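Local coordinates for beta-N-acetylhexosaminidase (Bacteroides fragilis, PDB 4PYS), which probably hydrolyses terminal N-acetylhexosamine residues from glycans, as in other retaining beta-N-acetylhexosaminidases of glycoside hydrolase family 20, at residues Ser41-Arg44 with Leu45-Glu48; Asp95-Gly98 with Phe99-Ile103; Ile153-Ala156 with Ser157-Lys160. All coordinates share one frame; numbering follows the deposited sequence.

Interaction 1: residues Ser41-Arg44 with Leu45-Glu48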
loop_
_atom_site.group_PDB
_atom_site.type_symbol
_atom_site.label_atom_id
_atom_site.label_comp_id
_atom_site.label_asym_id
_atom_site.label_seq_id
_atom_site.Cartn_x
_atom_site.Cartn_y
_atom_site.Cartn_z
ATOM N N SER A 41 -12.499 16.014 8.153
ATOM C CA SER A 41 -11.513 15.091 7.597
ATOM C C SER A 41 -12.033 13.663 7.424
ATOM O O SER A 41 -11.582 12.937 6.539
ATOM C CB SER A 41 -10.299 15.038 8.501
ATOM O OG SER A 41 -10.649 14.318 9.664
ATOM N N PHE A 42 -12.961 13.249 8.285
ATOM C CA PHE A 42 -13.469 11.879 8.230
ATOM C C PHE A 42 -14.905 11.789 7.740
ATOM O O PHE A 42 -15.388 10.708 7.395
ATOM C CB PHE A 42 -13.325 11.187 9.591
ATOM C CG PHE A 42 -14.096 11.843 10.704
ATOM C CD1 PHE A 42 -15.427 11.524 10.926
ATOM C CD2 PHE A 42 -13.479 12.757 11.546
ATOM C CE1 PHE A 42 -16.135 12.115 11.952
ATOM C CE2 PHE A 42 -14.177 13.350 12.573
ATOM C CZ PHE A 42 -15.511 13.026 12.779
ATOM N N ILE A 43 -15.587 12.925 7.689
ATOM C CA ILE A 43 -17.026 12.905 7.492
ATOM C C ILE A 43 -17.478 12.516 6.076
ATOM O O ILE A 43 -18.570 11.975 5.905
ATOM C CB ILE A 43 -17.674 14.230 7.944
ATOM C CG1 ILE A 43 -19.108 13.977 8.402
ATOM C CG2 ILE A 43 -17.587 15.290 6.853
ATOM C CD1 ILE A 43 -19.206 12.899 9.476
ATOM N N ARG A 44 -16.653 12.781 5.066
ATOM C CA ARG A 44 -17.009 12.384 3.708
ATOM C C ARG A 44 -17.128 10.858 3.594
ATOM O O ARG A 44 -17.988 10.344 2.869
ATOM C CB ARG A 44 -16.010 12.938 2.691
ATOM C CG ARG A 44 -16.227 14.416 2.374
ATOM C CD ARG A 44 -15.341 14.889 1.229
ATOM N NE ARG A 44 -14.043 15.365 1.703
ATOM C CZ ARG A 44 -13.814 16.609 2.116
ATOM N NH1 ARG A 44 -14.799 17.500 2.119
ATOM N NH2 ARG A 44 -12.603 16.964 2.530
ATOM N N LEU A 45 -16.289 10.139 4.334
ATOM C CA LEU A 45 -16.355 8.675 4.339
ATOM C C LEU A 45 -17.631 8.189 5.020
ATOM O O LEU A 45 -18.267 7.231 4.568
ATOM C CB LEU A 45 -15.126 8.064 5.019
ATOM C CG LEU A 45 -15.020 6.536 5.001
ATOM C CD1 LEU A 45 -14.904 6.020 3.565
ATOM C CD2 LEU A 45 -13.836 6.052 5.838
ATOM N N PHE A 46 -17.999 8.850 6.112
ATOM C CA PHE A 46 -19.231 8.516 6.816
ATOM C C PHE A 46 -20.444 8.720 5.909
ATOM O O PHE A 46 -21.340 7.868 5.851
ATOM C CB PHE A 46 -19.367 9.377 8.085
ATOM C CG PHE A 46 -20.620 9.102 8.862
ATOM C CD1 PHE A 46 -20.651 8.081 9.803
ATOM C CD2 PHE A 46 -21.772 9.851 8.643
ATOM C CE1 PHE A 46 -21.803 7.806 10.512
ATOM C CE2 PHE A 46 -22.933 9.583 9.348
ATOM C CZ PHE A 46 -22.949 8.559 10.288
ATOM N N TYR A 47 -20.486 9.848 5.203
ATOM C CA TYR A 47 -21.614 10.133 4.315
ATOM C C TYR A 47 -21.697 9.112 3.180
ATOM O O TYR A 47 -22.778 8.745 2.719
ATOM C CB TYR A 47 -21.509 11.543 3.724
ATOM C CG TYR A 47 -21.648 12.674 4.725
ATOM C CD1 TYR A 47 -22.439 12.541 5.862
ATOM C CD2 TYR A 47 -20.988 13.882 4.524
ATOM C CE1 TYR A 47 -22.561 13.580 6.772
ATOM C CE2 TYR A 47 -21.104 14.920 5.421
ATOM C CZ TYR A 47 -21.893 14.764 6.545
ATOM O OH TYR A 47 -22.004 15.803 7.440
ATOM N N GLU A 48 -20.542 8.652 2.728
ATOM C CA GLU A 48 -20.487 7.714 1.619
ATOM C C GLU A 48 -20.874 6.286 2.017
ATOM O O GLU A 48 -21.498 5.563 1.234
ATOM C CB GLU A 48 -19.075 7.728 1.027
ATOM C CG GLU A 48 -18.892 6.833 -0.182
ATOM C CD GLU A 48 -17.453 6.804 -0.658
ATOM O OE1 GLU A 48 -16.869 7.890 -0.889
ATOM O OE2 GLU A 48 -16.907 5.691 -0.794
HETATM O O HOH W 1 -13.727 11.537 4.863
#
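Ile43 meets Tyr47 one turn further along the helix, both through the backbone and through the side chains. Tyr47 N donates to Ile43 O at 2.9 Å in a nearly straight bond (163°), and the same carbonyl oxygen lies over one face of the tyrosine ring. Ile43 CG1, anti to the backbone N (chi1 -151°), covers the ring further out in a CH-pi contact, 3.8 Å from the ring centroid, while Ile43 CD1 reaches Phe46 CB. The phenol hydroxyl is satisfied by Trp58 NE1. One residue further on, Glu48 N bonds to Arg44 O at 3.1 Å, with a more bent angle of 142°. At the start of the helix the grip is poorer: Phe42 O receives weak bonds from Leu45 N and Phe46 N. Leu45 N gains a second acceptor in water 1, at 3.0 Å, which in turn probably donates to Ser41 O. The exposed charges find partners beyond the helix, Arg44 NE on Asp215 and Glu48 OE2 on Arg216. These bonds make up most of the short helix 43-49, the connecting helix of a beta-alpha-beta unit between the parallel strands 31-35 and 56-58, in the family 20 domain 2.

Interaction 2: residues Asp95-Gly98 with Phe99-Ile103; sequences DDAG and FIYAI
Tyr101 lays its ring across the backbone of Ala97, in the opening turns of a helix whose N-cap is Asp95. The oxygen Ala97 O sits over one face of the phenol ring, 3.2 Å from Tyr101 CD2, and also accepts the bond from Tyr101 N, so one carbonyl serves both the helix and the ring. With CG beside its own backbone N (chi1 -63°), the ring runs back toward the start of the helix, where Tyr101 CE2 comes within 4.1 Å of Ala97 CB. Phe99 turns back in the same way on another side of the helix, Phe99 CD2 lying 3.8 Å from Asp95 O. Ile100 rests its CG1 on Asp96 O, the acceptor of its own N-H.

Further out, these side chains are held by neighbouring elements. The Tyr101 hydroxyl bonds to Met161 O and its ring stands edge-to-face with Trp462; Phe99 packs on Val91 and Ala93 of strand 89-93, and Ile100 on Leu45 of helix 43-49. At the cap, Asp95 OD2 takes the N-H of Glu78, which ties the carboxylate to the loop before strand 80-84. The other oxygen does the capping: Gly98 N donates to Asp95 OD1 at 3.0 Å, with an N-H...O angle of 159°, meeting the oxygen nearly along its C-O bond.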
loop_
_atom_site.group_PDB
_atom_site.type_symbol
_atom_site.label_atom_id
_atom_site.label_comp_id
_atom_site.label_asym_id
_atom_site.label_seq_id
_atom_site.Cartn_x
_atom_site.Cartn_y
_atom_site.Cartn_z
ATOM N N ASP A 95 -7.083 10.720 16.960
ATOM C CA ASP A 95 -6.750 11.454 15.738
ATOM C C ASP A 95 -7.729 11.089 14.630
ATOM O O ASP A 95 -8.568 10.207 14.801
ATOM C CB ASP A 95 -5.306 11.143 15.311
ATOM C CG ASP A 95 -5.003 9.642 15.316
ATOM O OD1 ASP A 95 -5.781 8.873 14.728
ATOM O OD2 ASP A 95 -4.005 9.221 15.938
ATOM N N ASP A 96 -7.633 11.754 13.481
ATOM C CA ASP A 96 -8.588 11.484 12.405
ATOM C C ASP A 96 -8.542 10.046 11.898
ATOM O O ASP A 96 -9.565 9.496 11.512
ATOM C CB ASP A 96 -8.376 12.451 11.243
ATOM C CG ASP A 96 -8.756 13.876 11.597
ATOM O OD1 ASP A 96 -9.646 14.078 12.455
ATOM O OD2 ASP A 96 -8.182 14.796 10.984
ATOM N N ALA A 97 -7.360 9.434 11.885
ATOM C CA ALA A 97 -7.241 8.037 11.453
ATOM C C ALA A 97 -8.131 7.128 12.293
ATOM O O ALA A 97 -8.815 6.240 11.770
ATOM C CB ALA A 97 -5.798 7.580 11.532
ATOM N N GLY A 98 -8.116 7.347 13.601
ATOM C CA GLY A 98 -8.979 6.590 14.494
ATOM C C GLY A 98 -10.446 6.692 14.132
ATOM O O GLY A 98 -11.157 5.695 14.155
ATOM N N PHE A 99 -10.910 7.893 13.782
ATOM C CA PHE A 99 -12.312 8.057 13.403
ATOM C C PHE A 99 -12.625 7.299 12.119
ATOM O O PHE A 99 -13.699 6.724 11.962
ATOM C CB PHE A 99 -12.640 9.545 13.207
ATOM C CG PHE A 99 -12.814 10.315 14.492
ATOM C CD1 PHE A 99 -13.681 9.864 15.491
ATOM C CD2 PHE A 99 -12.122 11.506 14.699
ATOM C CE1 PHE A 99 -13.853 10.602 16.677
ATOM C CE2 PHE A 99 -12.274 12.235 15.885
ATOM C CZ PHE A 99 -13.149 11.777 16.871
ATOM N N ILE A 100 -11.686 7.307 11.188
ATOM C CA ILE A 100 -11.883 6.576 9.942
ATOM C C ILE A 100 -11.979 5.075 10.196
ATOM O O ILE A 100 -12.852 4.385 9.651
ATOM C CB ILE A 100 -10.764 6.917 8.940
ATOM C CG1 ILE A 100 -11.015 8.333 8.410
ATOM C CG2 ILE A 100 -10.725 5.887 7.791
ATOM C CD1 ILE A 100 -9.883 8.930 7.665
ATOM N N TYR A 101 -11.115 4.569 11.061
ATOM C CA TYR A 101 -11.158 3.149 11.357
ATOM C C TYR A 101 -12.406 2.789 12.152
ATOM O O TYR A 101 -12.978 1.717 11.948
ATOM C CB TYR A 101 -9.862 2.705 12.058
ATOM C CG TYR A 101 -8.658 2.904 11.156
ATOM C CD1 TYR A 101 -8.757 2.679 9.788
ATOM C CD2 TYR A 101 -7.440 3.355 11.664
ATOM C CE1 TYR A 101 -7.657 2.877 8.938
ATOM C CE2 TYR A 101 -6.337 3.551 10.825
ATOM C CZ TYR A 101 -6.461 3.306 9.466
ATOM O OH TYR A 101 -5.380 3.505 8.621
ATOM N N ALA A 102 -12.851 3.681 13.037
ATOM C CA ALA A 102 -14.140 3.462 13.707
ATOM C C ALA A 102 -15.277 3.365 12.694
ATOM O O ALA A 102 -16.176 2.537 12.834
ATOM C CB ALA A 102 -14.427 4.575 14.735
ATOM N N ILE A 103 -15.245 4.224 11.675
ATOM C CA ILE A 103 -16.254 4.180 10.626
ATOM C C ILE A 103 -16.197 2.854 9.888
ATOM O O ILE A 103 -17.232 2.276 9.588
ATOM C CB ILE A 103 -16.092 5.363 9.631
ATOM C CG1 ILE A 103 -16.575 6.659 10.298
ATOM C CG2 ILE A 103 -16.884 5.137 8.338
ATOM C CD1 ILE A 103 -16.125 7.929 9.567
#

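Interaction 3: residues Ile153-Ala156 with Ser157-Lys160; sequences IDMA and SMLK
Met155, modelled as selenomethionine, is met at its CG by the side chains of Met158 and Leu159, both from the side toward the helix end. Met158, also selenomethionine, leaves the helix with CG anti to its backbone N and then bends at the selenium (chi3 70°), which folds its terminal methyl back until Met158 CE is 4.0 Å from Met155 CG. Leu159 has the other first torsion: its CG stands beside its own backbone N (chi1 -66°), directing the branch back along the helix, where Leu159 CG lies 3.4 Å from Met155 O and Leu159 CD1 is 4.0 Å from Met155 CG. Neither neighbour runs alongside Met155; each crosses it at a slant.

The backbone beneath closes the helix. Met158 N bonds to Asp154 O at 2.9 Å, but Leu159 N is shared between Met155 O, at 3.0 Å, and a weaker contact to Ala156 O. Lys160, with positive phi, is the C-prime residue of a Schellman motif, its N-H donating to Ser157 O at 2.9 Å while Met161 N reaches back to Ala156 O.

Outward, Met155 and Leu159 pack on helix 453-462 of the catalytic barrel, while Met158 leans on helix 96-109. On another flank the buried Asp154 carboxylate makes salt bridges to Arg216 and Lys49, Ser157 OG bonds to Arg216 O and Gln104 NE2, and Lys160 NZ bonds to Ser105 OG. The turn is therefore divided chemically: an apolar patch facing these two helices, and polar ends paired with specific partners, two basic groups probably favouring the ionised form of Asp154.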
loop_
_atom_site.group_PDB
_atom_site.type_symbol
_atom_site.label_atom_id
_atom_site.label_comp_id
_atom_site.label_asym_id
_atom_site.label_seq_id
_atom_site.Cartn_x
_atom_site.Cartn_y
_atom_site.Cartn_z
ATOM N N ILE A 153 -7.635 1.652 -3.196
ATOM C CA ILE A 153 -7.430 2.569 -2.075
ATOM C C ILE A 153 -8.575 2.387 -1.072
ATOM O O ILE A 153 -8.361 2.311 0.146
ATOM C CB ILE A 153 -7.394 4.013 -2.579
ATOM C CG1 ILE A 153 -6.076 4.254 -3.321
ATOM C CG2 ILE A 153 -7.590 5.008 -1.410
ATOM C CD1 ILE A 153 -5.985 5.610 -4.038
ATOM N N ASP A 154 -9.794 2.296 -1.592
ATOM C CA ASP A 154 -10.956 2.061 -0.738
ATOM C C ASP A 154 -10.815 0.727 -0.008
ATOM O O ASP A 154 -11.148 0.617 1.181
ATOM C CB ASP A 154 -12.226 2.081 -1.596
ATOM C CG ASP A 154 -13.485 2.325 -0.790
ATOM O OD1 ASP A 154 -13.479 3.215 0.096
ATOM O OD2 ASP A 154 -14.489 1.624 -1.048
HETATM N N MSE A 155 -10.308 -0.290 -0.704
HETATM C CA MSE A 155 -10.071 -1.592 -0.067
HETATM C C MSE A 155 -9.075 -1.465 1.079
HETATM O O MSE A 155 -9.276 -2.019 2.169
HETATM C CB MSE A 155 -9.538 -2.604 -1.085
HETATM C CG MSE A 155 -9.149 -3.919 -0.427
HETATM SE SE MSE A 155 -7.927 -4.950 -1.536
HETATM C CE MSE A 155 -6.355 -3.841 -1.274
ATOM N N ALA A 156 -8.002 -0.732 0.842
ATOM C CA ALA A 156 -6.956 -0.597 1.853
ATOM C C ALA A 156 -7.551 0.012 3.113
ATOM O O ALA A 156 -7.313 -0.467 4.215
ATOM C CB ALA A 156 -5.817 0.271 1.307
ATOM N N SER A 157 -8.358 1.051 2.942
ATOM C CA SER A 157 -9.005 1.711 4.084
ATOM C C SER A 157 -9.971 0.768 4.783
ATOM O O SER A 157 -10.025 0.715 6.017
ATOM C CB SER A 157 -9.771 2.945 3.607
ATOM O OG SER A 157 -10.275 3.677 4.719
HETATM N N MSE A 158 -10.715 0.010 3.987
HETATM C CA MSE A 158 -11.695 -0.938 4.512
HETATM C C MSE A 158 -11.037 -1.966 5.425
HETATM O O MSE A 158 -11.649 -2.439 6.386
HETATM C CB MSE A 158 -12.399 -1.648 3.337
HETATM C CG MSE A 158 -13.406 -2.706 3.755
HETATM SE SE MSE A 158 -14.157 -3.551 2.163
HETATM C CE MSE A 158 -12.534 -4.520 1.602
ATOM N N LEU A 159 -9.786 -2.302 5.123
ATOM C CA LEU A 159 -9.061 -3.333 5.856
ATOM C C LEU A 159 -8.143 -2.703 6.904
ATOM O O LEU A 159 -7.273 -3.377 7.471
ATOM C CB LEU A 159 -8.242 -4.173 4.872
ATOM C CG LEU A 159 -9.108 -4.988 3.894
ATOM C CD1 LEU A 159 -8.249 -5.788 2.939
ATOM C CD2 LEU A 159 -10.046 -5.907 4.637
ATOM N N LYS A 160 -8.368 -1.415 7.157
ATOM C CA LYS A 160 -7.629 -0.631 8.157
ATOM C C LYS A 160 -6.125 -0.468 7.883
ATOM O O LYS A 160 -5.343 -0.254 8.799
ATOM C CB LYS A 160 -7.890 -1.168 9.577
ATOM C CG LYS A 160 -9.385 -1.095 9.964
ATOM C CD LYS A 160 -9.554 -1.223 11.489
ATOM C CE LYS A 160 -10.991 -0.994 11.938
ATOM N NZ LYS A 160 -11.871 -2.184 11.633
#

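How the interactions relate
Interactions 1 and 2 sit on neighbouring helices of domain 2, their centres 10 Å apart, and touch directly: Phe42 CE2 comes within 3.5 Å of Phe99 CD2, and Leu45 CD2 within 3.7 Å of Ile100 CG2. Interaction 3, in the catalytic domain, meets the same second helix across the domain boundary, with Lys160 CE 3.4 Å from Tyr101 O and its centre 12 Å from that of interaction 2. Ile100 thus packs on Leu45 and on Ser157. Interactions 1 and 3 do not touch, but Arg216 links them, pairing with both Glu48 and Asp154. All three belong to the join between the two domains; none includes a cysteine of the zinc site.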